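Local coordinates for serine protease pet (Escherichia coli, PDB 4OM9), which is a secreted autotransporter enterotoxin that acts as a serine protease, with alpha-fodrin in the host cell as its probable target, at residues A[14-19]-A[45-50]; A[108-113]-A[337-342]; A[117-122]-A[243-248]; A[394-399]-A[421-426]; A[484-489]-A[506-511]. All coordinates share one frame; numbering follows the deposited sequence.

Contact 1: residues A[14-19]-A[45-50]; sequences LDLAQN and LPVPDF
Asn19 ND2 is held by two carbonyls: it donates to Pro48 O at 2.9 Å and to Phe23 O. On the same amide, OD1 accepts from Phe50 N, also at 2.9 Å. The contact lies in the trypsin-like (clan PA) protease domain. It ties the end of helix 10-17 to the loop between strands 40-41 and 60-63. Gln18 is the first residue to leave helical geometry, and Asn19 follows with positive phi (51°). The bond from Phe50 N falls on a lone pair of OD1, in the carbonyl plane. ND2 lies nearly in line with the C=O of Pro48, and that oxygen is 16° out of the Asn19 amide plane.

Beside this polar pair, the loop packs on the helix end. Leu16 has CG anti to its backbone N (chi1 176°). Its CD1 meets Val47 CG1 at 3.9 Å and Phe50 CE2 at 4.1 Å. On one face of the Phe50 ring lies Pro48 CB, toward the rim. Phe148 and Val150 of strand 143-151 add to the apolar surroundings. One water donates to Ala17 O and, weakly, to Phe50 O. At the edge of the Phe50 ring, near its plane, Leu16 O approaches CE2 to 3.0 Å.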
# COMPACT_ATOMS: atom_id res chain seq x y z
N LEU A 14 0.88 18.49 16.04
CA LEU A 14 1.86 18.56 14.95
C LEU A 14 1.40 17.79 13.72
O LEU A 14 1.54 18.26 12.60
CB LEU A 14 3.19 18.01 15.43
CG LEU A 14 4.18 18.92 16.16
CD1 LEU A 14 3.50 19.93 17.00
CD2 LEU A 14 5.11 18.10 17.01
N ASP A 15 0.87 16.59 13.95
CA ASP A 15 0.35 15.75 12.87
C ASP A 15 -0.70 16.52 12.07
O ASP A 15 -0.73 16.46 10.84
CB ASP A 15 -0.27 14.44 13.40
CG ASP A 15 0.72 13.27 13.44
OD1 ASP A 15 1.85 13.40 12.94
OD2 ASP A 15 0.35 12.20 14.00
N LEU A 16 -1.57 17.24 12.78
CA LEU A 16 -2.65 17.97 12.14
C LEU A 16 -2.12 19.11 11.29
O LEU A 16 -2.58 19.32 10.18
CB LEU A 16 -3.64 18.50 13.18
CG LEU A 16 -4.81 19.37 12.70
CD1 LEU A 16 -5.58 18.73 11.57
CD2 LEU A 16 -5.74 19.68 13.86
N ALA A 17 -1.15 19.85 11.82
CA ALA A 17 -0.64 21.03 11.13
C ALA A 17 0.15 20.61 9.91
O ALA A 17 0.20 21.33 8.93
CB ALA A 17 0.23 21.90 12.05
N GLN A 18 0.75 19.43 9.96
CA GLN A 18 1.69 19.06 8.92
C GLN A 18 1.09 17.99 8.02
O GLN A 18 1.79 17.39 7.20
CB GLN A 18 3.01 18.61 9.57
CG GLN A 18 3.56 19.71 10.50
CD GLN A 18 4.75 19.27 11.30
OE1 GLN A 18 5.56 18.45 10.85
NE2 GLN A 18 4.88 19.81 12.52
N ASN A 19 -0.23 17.80 8.17
CA ASN A 19 -0.96 16.82 7.37
C ASN A 19 -0.31 15.42 7.40
O ASN A 19 -0.13 14.76 6.37
CB ASN A 19 -1.11 17.30 5.93
CG ASN A 19 -2.11 18.44 5.79
OD1 ASN A 19 -1.79 19.49 5.25
ND2 ASN A 19 -3.32 18.23 6.28
N LEU A 45 -15.82 17.79 8.95
CA LEU A 45 -15.29 18.50 7.79
C LEU A 45 -14.09 17.74 7.27
O LEU A 45 -13.50 16.96 8.01
CB LEU A 45 -14.90 19.93 8.16
CG LEU A 45 -15.93 20.90 8.74
CD1 LEU A 45 -15.23 22.18 9.14
CD2 LEU A 45 -17.05 21.21 7.75
N PRO A 46 -13.70 17.97 6.00
CA PRO A 46 -12.41 17.42 5.57
C PRO A 46 -11.27 18.15 6.26
O PRO A 46 -11.41 19.33 6.55
CB PRO A 46 -12.38 17.68 4.06
CG PRO A 46 -13.80 17.99 3.69
CD PRO A 46 -14.40 18.64 4.89
N VAL A 47 -10.18 17.45 6.54
CA VAL A 47 -8.98 18.12 7.05
C VAL A 47 -8.46 19.08 5.99
O VAL A 47 -8.38 18.74 4.81
CB VAL A 47 -7.87 17.11 7.43
CG1 VAL A 47 -6.61 17.82 7.88
CG2 VAL A 47 -8.38 16.17 8.51
N PRO A 48 -8.10 20.30 6.40
CA PRO A 48 -7.52 21.26 5.45
C PRO A 48 -6.21 20.75 4.86
O PRO A 48 -5.57 19.86 5.43
CB PRO A 48 -7.26 22.51 6.30
CG PRO A 48 -8.19 22.36 7.49
CD PRO A 48 -8.27 20.88 7.75
N ASP A 49 -5.83 21.30 3.71
CA ASP A 49 -4.47 21.15 3.22
C ASP A 49 -3.70 22.36 3.72
O ASP A 49 -3.94 23.49 3.29
CB ASP A 49 -4.44 21.05 1.69
CG ASP A 49 -3.04 20.82 1.13
OD1 ASP A 49 -2.05 21.35 1.69
OD2 ASP A 49 -2.91 20.10 0.11
N PHE A 50 -2.77 22.12 4.63
CA PHE A 50 -1.97 23.20 5.16
C PHE A 50 -0.66 23.49 4.40
O PHE A 50 0.21 24.19 4.92
CB PHE A 50 -1.64 22.93 6.61
CG PHE A 50 -2.84 22.85 7.49
CD1 PHE A 50 -3.69 23.94 7.62
CD2 PHE A 50 -3.12 21.68 8.21
CE1 PHE A 50 -4.79 23.87 8.44
CE2 PHE A 50 -4.22 21.62 9.05
CZ PHE A 50 -5.06 22.71 9.16
O HOH W 1 2.00 21.80 6.54

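Contact 2: residues A[108-113]-A[337-342]; sequences NKYVVE and KGAGID
Tyr110 and Ala339 carry this contact. Tyr110 N donates to Ala339 O at 3.0 Å, and the N-H points almost straight at the oxygen (178°). The donor is tilted from the plane of that carbonyl. The Tyr110 side chain then folds over the same residue. Its CG is anti to the carbonyl carbon, beside the backbone N (chi1 -61°). Ala339 CB sits over one face of the ring, 4.0 Å from the centroid, in a CH-pi contact. It is offset toward the rim, and its nearest ring atom is CE1 at 3.7 Å.

The ring continues over the next residue, with Tyr110 CE2 3.5 Å from Gly340 C. Gly340 has a positive phi (139°), and its backbone angles by themselves call for glycine. Ile341 N lies at the ring edge, near its plane.

The contact joins the protease domain to the parallel beta-helix. Loop 108-113 follows strand 102-107 of the protease, and 337-342 runs into the start of strand 341-343 of the beta-helix. Ile317 of the neighbouring strand 316-318 also touches Tyr110.

Lys109 adds contacts of its methylenes. Its CB is 3.7 Å from Ala339 O, and its CE is 3.8 Å from Gly338 O. The ammonium group goes on to a salt bridge with Asp359 and a hydrogen bond to Ala360 O.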
# COMPACT_ATOMS: atom_id res chain seq x y z
N ASN A 108 10.15 37.47 -4.32
CA ASN A 108 11.11 37.64 -5.42
C ASN A 108 10.95 36.61 -6.57
O ASN A 108 11.30 36.94 -7.71
CB ASN A 108 12.54 37.56 -4.88
CG ASN A 108 12.85 36.23 -4.26
OD1 ASN A 108 11.99 35.64 -3.61
ND2 ASN A 108 14.06 35.72 -4.47
N LYS A 109 10.44 35.41 -6.28
CA LYS A 109 10.23 34.36 -7.30
C LYS A 109 8.90 33.63 -7.16
O LYS A 109 8.27 33.69 -6.11
CB LYS A 109 11.37 33.33 -7.26
CG LYS A 109 12.69 33.82 -7.87
CD LYS A 109 13.78 32.78 -7.68
CE LYS A 109 14.31 32.25 -9.01
NZ LYS A 109 15.19 31.05 -8.79
N TYR A 110 8.47 32.95 -8.22
CA TYR A 110 7.21 32.21 -8.18
C TYR A 110 7.35 31.01 -7.25
O TYR A 110 8.32 30.25 -7.35
CB TYR A 110 6.78 31.72 -9.57
CG TYR A 110 6.53 32.79 -10.59
CD1 TYR A 110 6.17 34.08 -10.21
CD2 TYR A 110 6.66 32.51 -11.96
CE1 TYR A 110 5.95 35.07 -11.18
CE2 TYR A 110 6.44 33.47 -12.91
CZ TYR A 110 6.09 34.76 -12.53
OH TYR A 110 5.88 35.72 -13.52
N VAL A 111 6.38 30.82 -6.37
CA VAL A 111 6.42 29.67 -5.48
C VAL A 111 6.11 28.36 -6.20
O VAL A 111 5.04 28.19 -6.80
CB VAL A 111 5.47 29.84 -4.30
CG1 VAL A 111 5.45 28.55 -3.43
CG2 VAL A 111 5.91 31.03 -3.49
N VAL A 112 7.04 27.43 -6.12
CA VAL A 112 6.90 26.18 -6.84
C VAL A 112 6.15 25.12 -6.00
O VAL A 112 5.46 24.27 -6.56
CB VAL A 112 8.30 25.69 -7.28
CG1 VAL A 112 8.34 24.21 -7.52
CG2 VAL A 112 8.73 26.42 -8.53
N GLU A 113 6.25 25.20 -4.67
CA GLU A 113 5.78 24.10 -3.79
C GLU A 113 4.28 23.99 -3.58
O GLU A 113 3.77 22.90 -3.33
CB GLU A 113 6.44 24.20 -2.41
CG GLU A 113 7.96 23.95 -2.40
CD GLU A 113 8.77 25.01 -3.16
OE1 GLU A 113 8.21 26.08 -3.53
OE2 GLU A 113 9.97 24.77 -3.39
N LYS A 337 16.46 35.22 -17.28
CA LYS A 337 16.44 35.15 -15.83
C LYS A 337 15.30 35.99 -15.29
O LYS A 337 15.02 37.08 -15.82
CB LYS A 337 17.76 35.63 -15.23
CG LYS A 337 17.79 35.58 -13.72
CD LYS A 337 19.15 35.97 -13.18
CE LYS A 337 19.18 35.88 -11.66
NZ LYS A 337 20.56 36.08 -11.12
N GLY A 338 14.65 35.50 -14.25
CA GLY A 338 13.60 36.25 -13.57
C GLY A 338 12.87 35.45 -12.50
O GLY A 338 13.42 34.53 -11.90
N ALA A 339 11.61 35.80 -12.29
CA ALA A 339 10.76 35.22 -11.25
C ALA A 339 10.41 33.78 -11.57
O ALA A 339 10.17 32.98 -10.69
CB ALA A 339 9.50 36.05 -11.09
N GLY A 340 10.41 33.46 -12.86
CA GLY A 340 10.14 32.11 -13.31
C GLY A 340 9.26 32.12 -14.54
O GLY A 340 9.17 33.13 -15.25
N ILE A 341 8.59 31.01 -14.78
CA ILE A 341 7.71 30.88 -15.93
C ILE A 341 6.38 30.31 -15.45
O ILE A 341 6.36 29.31 -14.75
CB ILE A 341 8.34 29.97 -17.01
CG1 ILE A 341 9.69 30.53 -17.46
CG2 ILE A 341 7.38 29.78 -18.19
CD1 ILE A 341 10.40 29.71 -18.54
N ASP A 342 5.28 30.97 -15.80
CA ASP A 342 3.95 30.57 -15.37
C ASP A 342 3.09 30.38 -16.62
O ASP A 342 2.69 31.35 -17.25
CB ASP A 342 3.34 31.62 -14.42
CG ASP A 342 1.96 31.22 -13.87
OD1 ASP A 342 1.52 30.07 -14.09
OD2 ASP A 342 1.31 32.07 -13.20

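Contact 3: residues A[117-122]-A[243-248]; sequences ADTSFN and TPFDSK
The Phe245 ring points its tip at Thr119. CZ lies 3.6 Å from Thr119 CB, and CE1 lies 3.7 Å from Thr119 CG2. The contact belongs to the trypsin-like protease domain. It joins the loop before helix 127-134 to the turn between strand 239-244 and helix 247-255. Phe245 has CG anti to its backbone N (chi1 168°), which starts the ring off toward the 117-122 loop. Thr119 holds OG1 between its backbone N and carbonyl carbon (chi1 48°). This puts CG2 beside the backbone N, where it meets the ring.

Phe121 has CG anti to its backbone N as well. Its ring touches Pro244 only loosely, with CB of the proline at the ring edge. The same ring packs on Val223 and Leu225 of strand 221-232. The 117-122 loop is shaped by an Asx turn: Asp118 OD1 accepts from Ser120 N and from Ser120 OG. Ser120 OG donates to the syn lone pair of Asp118 OD1, while Ser120 N comes from above the carboxylate plane. Asp118 OD2 forms a salt bridge with Lys221.

Two waters bridge the segments. One donates to Phe121 O and to Phe245 O. The other lies in plane at the edge of the Phe245 ring. It donates to Thr119 O and Phe121 O, and accepts from Ser247 OG at 2.7 Å.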
# COMPACT_ATOMS: atom_id res chain seq x y z
N ALA A 117 -3.30 29.36 -0.94
CA ALA A 117 -4.61 29.19 -0.32
C ALA A 117 -5.68 29.88 -1.16
O ALA A 117 -5.38 30.83 -1.89
CB ALA A 117 -4.60 29.73 1.11
N ASP A 118 -6.92 29.39 -1.06
CA ASP A 118 -8.06 30.02 -1.72
C ASP A 118 -8.38 31.36 -1.05
O ASP A 118 -8.45 31.44 0.16
CB ASP A 118 -9.28 29.09 -1.68
CG ASP A 118 -10.56 29.74 -2.22
OD1 ASP A 118 -11.14 30.63 -1.56
OD2 ASP A 118 -10.99 29.34 -3.32
N THR A 119 -8.57 32.40 -1.86
CA THR A 119 -8.77 33.76 -1.36
C THR A 119 -10.19 34.30 -1.60
O THR A 119 -10.36 35.49 -1.79
CB THR A 119 -7.80 34.76 -2.05
OG1 THR A 119 -7.83 34.54 -3.47
CG2 THR A 119 -6.37 34.56 -1.55
N SER A 120 -11.19 33.43 -1.59
CA SER A 120 -12.55 33.87 -1.87
C SER A 120 -13.37 34.30 -0.63
O SER A 120 -14.60 34.34 -0.68
CB SER A 120 -13.30 32.77 -2.61
OG SER A 120 -13.58 31.71 -1.71
N PHE A 121 -12.70 34.60 0.48
CA PHE A 121 -13.44 35.09 1.64
C PHE A 121 -13.84 36.57 1.49
O PHE A 121 -13.01 37.42 1.22
CB PHE A 121 -12.65 34.94 2.94
CG PHE A 121 -13.41 35.43 4.15
CD1 PHE A 121 -14.52 34.74 4.61
CD2 PHE A 121 -13.04 36.60 4.78
CE1 PHE A 121 -15.24 35.20 5.68
CE2 PHE A 121 -13.75 37.07 5.87
CZ PHE A 121 -14.86 36.37 6.33
N ASN A 122 -15.13 36.85 1.67
CA ASN A 122 -15.64 38.21 1.51
C ASN A 122 -16.18 38.78 2.81
O ASN A 122 -17.36 38.60 3.13
CB ASN A 122 -16.74 38.24 0.45
CG ASN A 122 -17.09 39.64 0.02
OD1 ASN A 122 -16.72 40.61 0.69
ND2 ASN A 122 -17.80 39.76 -1.09
N THR A 243 -7.02 39.43 11.26
CA THR A 243 -7.20 40.44 10.22
C THR A 243 -7.85 39.76 9.02
O THR A 243 -7.26 38.87 8.43
CB THR A 243 -5.87 41.09 9.82
OG1 THR A 243 -5.39 41.87 10.91
CG2 THR A 243 -6.03 41.97 8.58
N PRO A 244 -9.08 40.16 8.69
CA PRO A 244 -9.82 39.55 7.59
C PRO A 244 -9.10 39.73 6.27
O PRO A 244 -8.65 40.85 5.99
CB PRO A 244 -11.15 40.31 7.59
CG PRO A 244 -11.24 40.94 8.95
CD PRO A 244 -9.83 41.26 9.32
N PHE A 245 -9.00 38.67 5.47
CA PHE A 245 -8.34 38.79 4.17
C PHE A 245 -8.90 39.93 3.33
O PHE A 245 -10.11 40.08 3.23
CB PHE A 245 -8.44 37.49 3.36
CG PHE A 245 -8.03 37.67 1.92
CD1 PHE A 245 -6.69 37.66 1.57
CD2 PHE A 245 -8.97 37.89 0.93
CE1 PHE A 245 -6.30 37.84 0.25
CE2 PHE A 245 -8.59 38.06 -0.38
CZ PHE A 245 -7.26 38.04 -0.72
N ASP A 246 -8.02 40.69 2.69
CA ASP A 246 -8.45 41.92 1.99
C ASP A 246 -8.15 41.85 0.49
O ASP A 246 -7.02 42.07 0.06
CB ASP A 246 -7.77 43.13 2.63
CG ASP A 246 -8.08 44.45 1.93
OD1 ASP A 246 -8.78 44.48 0.89
OD2 ASP A 246 -7.61 45.48 2.43
N SER A 247 -9.19 41.59 -0.29
CA SER A 247 -9.13 41.49 -1.74
C SER A 247 -8.66 42.74 -2.47
O SER A 247 -7.80 42.69 -3.36
CB SER A 247 -10.52 41.14 -2.27
OG SER A 247 -10.57 39.78 -2.65
N LYS A 248 -9.27 43.86 -2.11
CA LYS A 248 -9.00 45.13 -2.73
C LYS A 248 -7.53 45.52 -2.64
O LYS A 248 -6.92 45.89 -3.64
CB LYS A 248 -9.87 46.20 -2.06
CG LYS A 248 -9.59 47.62 -2.52
CD LYS A 248 -10.41 48.60 -1.68
CE LYS A 248 -10.24 50.02 -2.19
NZ LYS A 248 -8.79 50.34 -2.39
O HOH W 2 -12.08 37.85 -1.52
O HOH W 3 -12.64 39.77 2.55

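Contact 4: residues A[394-399]-A[421-426]; sequences FNNIYV and GIFFTE
Val399 and Phe424 lie side by side and point the same way, with Val399 CB 3.8 Å from Phe424 CD2. Ile422 is on the same face of the sheet. The Ile422 side chain crosses that of Val399 obliquely, with CD1 3.9 Å from Val399 CG2. Ile422 CG1, anti to its backbone N (chi1 -175°), meets Ile397 CB.

Tyr398 and Phe423 take the other face. The edge of the Phe423 ring turns to the neighbouring strand: CD1 is 3.4 Å from Ile397 O, in the ring plane. Asn396 OD1 is also near that edge, and the amide and ring planes are 51° apart. The Tyr398 ring reaches Thr425 obliquely, with CE2 3.2 Å from OG1. Tyr398 OH is hydrogen-bonded to Glu113 OE2 and to Ser87 N of the protease domain.

The backbones pair in parallel register. Ile397 N bonds Gly421 O, Phe423 N bonds Ile397 O, and Val399 N bonds Phe423 O at 2.7 Å. Thr425 N closes the series on Val399 O. Gly421 has positive phi (59°), which favours glycine.

These are successive rungs of the right-handed beta-helix. Backbone bonds set the register, and the Ile, Val and Phe contacts add apolar cohesion on one face.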
# COMPACT_ATOMS: atom_id res chain seq x y z
N PHE A 394 18.19 19.35 -18.23
CA PHE A 394 18.60 20.15 -17.08
C PHE A 394 19.72 19.44 -16.38
O PHE A 394 19.92 18.25 -16.60
CB PHE A 394 17.43 20.41 -16.13
CG PHE A 394 16.39 21.33 -16.71
CD1 PHE A 394 16.53 22.71 -16.58
CD2 PHE A 394 15.31 20.83 -17.39
CE1 PHE A 394 15.59 23.58 -17.11
CE2 PHE A 394 14.36 21.69 -17.93
CZ PHE A 394 14.51 23.07 -17.80
N ASN A 395 20.48 20.15 -15.57
CA ASN A 395 21.51 19.49 -14.80
C ASN A 395 20.85 18.66 -13.65
O ASN A 395 21.12 17.47 -13.50
CB ASN A 395 22.52 20.51 -14.29
CG ASN A 395 23.31 21.19 -15.44
OD1 ASN A 395 23.47 20.61 -16.52
ND2 ASN A 395 23.78 22.40 -15.20
N ASN A 396 19.95 19.31 -12.91
CA ASN A 396 19.15 18.70 -11.85
C ASN A 396 17.71 19.17 -11.91
O ASN A 396 17.47 20.35 -12.15
CB ASN A 396 19.72 19.04 -10.47
CG ASN A 396 21.10 18.50 -10.26
OD1 ASN A 396 21.28 17.30 -10.04
ND2 ASN A 396 22.11 19.37 -10.35
N ILE A 397 16.77 18.26 -11.66
CA ILE A 397 15.36 18.61 -11.62
C ILE A 397 14.73 18.38 -10.23
O ILE A 397 14.94 17.32 -9.61
CB ILE A 397 14.57 17.83 -12.67
CG1 ILE A 397 15.10 18.16 -14.06
CG2 ILE A 397 13.07 18.12 -12.56
CD1 ILE A 397 14.62 17.25 -15.14
N TYR A 398 13.97 19.37 -9.75
CA TYR A 398 13.25 19.29 -8.47
C TYR A 398 11.77 19.37 -8.75
O TYR A 398 11.28 20.32 -9.35
CB TYR A 398 13.73 20.40 -7.55
CG TYR A 398 12.93 20.78 -6.31
CD1 TYR A 398 11.94 21.76 -6.38
CD2 TYR A 398 13.26 20.27 -5.04
CE1 TYR A 398 11.26 22.18 -5.24
CE2 TYR A 398 12.57 20.67 -3.89
CZ TYR A 398 11.57 21.63 -4.00
OH TYR A 398 10.88 22.09 -2.91
N VAL A 399 11.06 18.31 -8.35
CA VAL A 399 9.63 18.19 -8.59
C VAL A 399 8.91 18.31 -7.26
O VAL A 399 9.15 17.51 -6.34
CB VAL A 399 9.30 16.86 -9.26
CG1 VAL A 399 7.85 16.81 -9.71
CG2 VAL A 399 10.26 16.64 -10.44
N GLY A 421 19.66 12.82 -11.66
CA GLY A 421 19.43 14.24 -11.53
C GLY A 421 17.98 14.69 -11.41
O GLY A 421 17.65 15.77 -11.87
N ILE A 422 17.13 13.86 -10.81
CA ILE A 422 15.76 14.29 -10.54
C ILE A 422 15.34 13.91 -9.11
O ILE A 422 15.73 12.87 -8.55
CB ILE A 422 14.78 13.74 -11.61
CG1 ILE A 422 13.37 14.29 -11.39
CG2 ILE A 422 14.83 12.21 -11.70
CD1 ILE A 422 12.46 14.20 -12.60
N PHE A 423 14.59 14.81 -8.50
CA PHE A 423 14.32 14.76 -7.07
C PHE A 423 12.89 15.20 -6.89
O PHE A 423 12.45 16.15 -7.52
CB PHE A 423 15.29 15.67 -6.29
CG PHE A 423 16.75 15.36 -6.56
CD1 PHE A 423 17.39 15.87 -7.69
CD2 PHE A 423 17.47 14.54 -5.69
CE1 PHE A 423 18.72 15.56 -7.95
CE2 PHE A 423 18.80 14.23 -5.95
CZ PHE A 423 19.42 14.74 -7.08
N PHE A 424 12.17 14.46 -6.05
CA PHE A 424 10.76 14.69 -5.84
C PHE A 424 10.54 14.95 -4.37
O PHE A 424 10.69 14.01 -3.59
CB PHE A 424 9.92 13.48 -6.26
CG PHE A 424 10.27 12.89 -7.61
CD1 PHE A 424 11.37 12.06 -7.76
CD2 PHE A 424 9.45 13.10 -8.70
CE1 PHE A 424 11.68 11.51 -9.00
CE2 PHE A 424 9.75 12.53 -9.95
CZ PHE A 424 10.87 11.76 -10.10
N THR A 425 10.21 16.19 -3.96
CA THR A 425 9.85 16.43 -2.57
C THR A 425 8.43 16.06 -2.29
O THR A 425 7.79 15.36 -3.08
CB THR A 425 9.94 17.89 -2.11
OG1 THR A 425 10.10 18.76 -3.23
CG2 THR A 425 11.01 18.11 -1.07
N GLU A 426 7.94 16.62 -1.19
CA GLU A 426 6.61 16.40 -0.65
C GLU A 426 5.58 16.49 -1.76
O GLU A 426 5.56 17.47 -2.52
CB GLU A 426 6.33 17.42 0.46
CG GLU A 426 5.15 17.08 1.39
CD GLU A 426 4.91 18.15 2.47
OE1 GLU A 426 5.10 17.85 3.67
OE2 GLU A 426 4.54 19.30 2.12
O HOH W 4 18.55 16.31 -14.89

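Contact 5: residues A[484-489]-A[506-511]; sequences EHHLDT and SISIKN
His485 bonds on either side of Ile509 in the neighbouring parallel strand. Its N donates to Ser508 O at 2.8 Å, and its O accepts from Lys510 N at 3.2 Å, with the donor above the carbonyl plane. Leu487 N then bonds Lys510 O at 3.0 Å. Beyond the strands, Asn511 ND2 donates to Leu487 O at 2.9 Å, and that oxygen lies in the Asn511 amide plane. The side-chain amide thus carries the pairing one step further.

The His485 ring is satisfied by other residues: ND1 bonds Val465 O and NE2 bonds Ala494 O. Its CB touches Ile509 CD1. As modelled, the His486 ring lies between the side chains of Lys510 and Glu484, with Lys510 CE over one face and Glu484 CB over the opposite one. Its exact placement is doubtful, because it comes too close to Ser508 OG. Glu484 OE2 pairs with Arg482.

Parallel in-register strands, extended here by a side-chain amide, fit neighbouring coils of a right-handed beta-helix.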
# COMPACT_ATOMS: atom_id res chain seq x y z
N GLU A 484 13.13 -3.55 -13.77
CA GLU A 484 14.23 -4.49 -13.63
C GLU A 484 15.17 -4.14 -12.49
O GLU A 484 15.66 -3.04 -12.41
CB GLU A 484 15.03 -4.60 -14.95
CG GLU A 484 14.20 -5.07 -16.11
CD GLU A 484 14.99 -5.26 -17.38
OE1 GLU A 484 16.21 -4.98 -17.39
OE2 GLU A 484 14.39 -5.69 -18.39
N HIS A 485 15.46 -5.11 -11.63
CA HIS A 485 16.48 -4.93 -10.61
C HIS A 485 17.59 -5.97 -10.87
O HIS A 485 17.63 -7.00 -10.22
CB HIS A 485 15.84 -5.07 -9.22
CG HIS A 485 16.78 -4.91 -8.07
ND1 HIS A 485 17.70 -3.88 -7.98
CD2 HIS A 485 16.91 -5.62 -6.92
CE1 HIS A 485 18.36 -3.97 -6.85
NE2 HIS A 485 17.90 -5.02 -6.18
N HIS A 486 18.46 -5.70 -11.86
CA HIS A 486 19.51 -6.63 -12.30
C HIS A 486 20.91 -6.20 -11.85
O HIS A 486 21.32 -5.05 -12.03
CB HIS A 486 19.54 -6.75 -13.82
CG HIS A 486 18.27 -7.27 -14.41
ND1 HIS A 486 18.09 -7.39 -15.77
CD2 HIS A 486 17.12 -7.69 -13.83
CE1 HIS A 486 16.89 -7.89 -16.01
NE2 HIS A 486 16.28 -8.08 -14.86
N LEU A 487 21.66 -7.14 -11.29
CA LEU A 487 23.07 -6.88 -11.01
C LEU A 487 23.91 -7.97 -11.65
O LEU A 487 23.41 -9.07 -11.89
CB LEU A 487 23.32 -6.78 -9.51
CG LEU A 487 22.95 -5.40 -8.96
CD1 LEU A 487 23.08 -5.35 -7.47
CD2 LEU A 487 23.88 -4.38 -9.58
N ASP A 488 25.17 -7.65 -11.96
CA ASP A 488 26.05 -8.54 -12.71
C ASP A 488 26.53 -9.72 -11.89
O ASP A 488 26.85 -10.78 -12.42
CB ASP A 488 27.26 -7.77 -13.23
CG ASP A 488 26.97 -7.01 -14.50
OD1 ASP A 488 25.91 -7.27 -15.11
OD2 ASP A 488 27.80 -6.17 -14.91
N THR A 489 26.61 -9.49 -10.58
CA THR A 489 27.08 -10.48 -9.63
C THR A 489 26.09 -10.60 -8.47
O THR A 489 25.49 -9.61 -8.03
CB THR A 489 28.50 -10.12 -9.14
OG1 THR A 489 29.45 -10.99 -9.76
CG2 THR A 489 28.64 -10.23 -7.64
N SER A 506 5.64 -6.21 -16.27
CA SER A 506 6.40 -7.32 -15.72
C SER A 506 7.52 -6.79 -14.86
O SER A 506 7.81 -5.60 -14.87
CB SER A 506 6.96 -8.22 -16.82
OG SER A 506 7.95 -7.55 -17.59
N ILE A 507 8.12 -7.69 -14.09
CA ILE A 507 9.19 -7.32 -13.19
C ILE A 507 10.25 -8.40 -13.26
O ILE A 507 9.94 -9.59 -13.20
CB ILE A 507 8.71 -7.17 -11.72
CG1 ILE A 507 7.75 -5.99 -11.57
CG2 ILE A 507 9.89 -6.99 -10.79
CD1 ILE A 507 7.07 -5.93 -10.19
N SER A 508 11.51 -7.99 -13.40
CA SER A 508 12.58 -8.96 -13.51
C SER A 508 13.70 -8.64 -12.53
O SER A 508 14.16 -7.51 -12.44
CB SER A 508 13.10 -9.01 -14.94
OG SER A 508 14.48 -9.28 -14.93
N ILE A 509 14.11 -9.68 -11.82
CA ILE A 509 15.05 -9.59 -10.72
C ILE A 509 16.18 -10.58 -10.90
O ILE A 509 15.94 -11.78 -10.97
CB ILE A 509 14.39 -9.93 -9.40
CG1 ILE A 509 13.00 -9.30 -9.32
CG2 ILE A 509 15.27 -9.50 -8.25
CD1 ILE A 509 13.04 -7.82 -9.12
N LYS A 510 17.41 -10.10 -10.96
CA LYS A 510 18.56 -10.97 -11.12
C LYS A 510 19.65 -10.56 -10.15
O LYS A 510 20.04 -9.38 -10.12
CB LYS A 510 19.08 -10.94 -12.55
CG LYS A 510 18.09 -11.46 -13.57
CD LYS A 510 18.54 -11.21 -15.00
CE LYS A 510 17.33 -11.13 -15.92
NZ LYS A 510 17.52 -11.85 -17.20
N ASN A 511 20.08 -11.52 -9.33
CA ASN A 511 21.26 -11.41 -8.50
C ASN A 511 21.14 -10.48 -7.29
O ASN A 511 22.10 -10.36 -6.52
CB ASN A 511 22.47 -10.98 -9.36
CG ASN A 511 23.09 -12.15 -10.15
OD1 ASN A 511 23.03 -13.30 -9.70
ND2 ASN A 511 23.67 -11.87 -11.31

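Contacts 1 and 3 lie wholly in the protease domain, with centres about 20 Å apart. Contact 2 joins that domain to the beta-helix, and contact 3 is nested inside the loop it closes. Contacts 4 and 5 follow later in the chain and pair neighbouring coils of the helix. Strands 341-343, 397-399 and 422-424 belong to one parallel sheet, so contacts 2 and 4 share it. Their centres are about 16 Å apart, and they touch, with Val112 packing on the Tyr398 ring. Contact 5 is about 26 Å from contact 4 and about 55 Å from contact 3, centre to centre. The protease domain is thus seated against the side of the helix, which runs on past it.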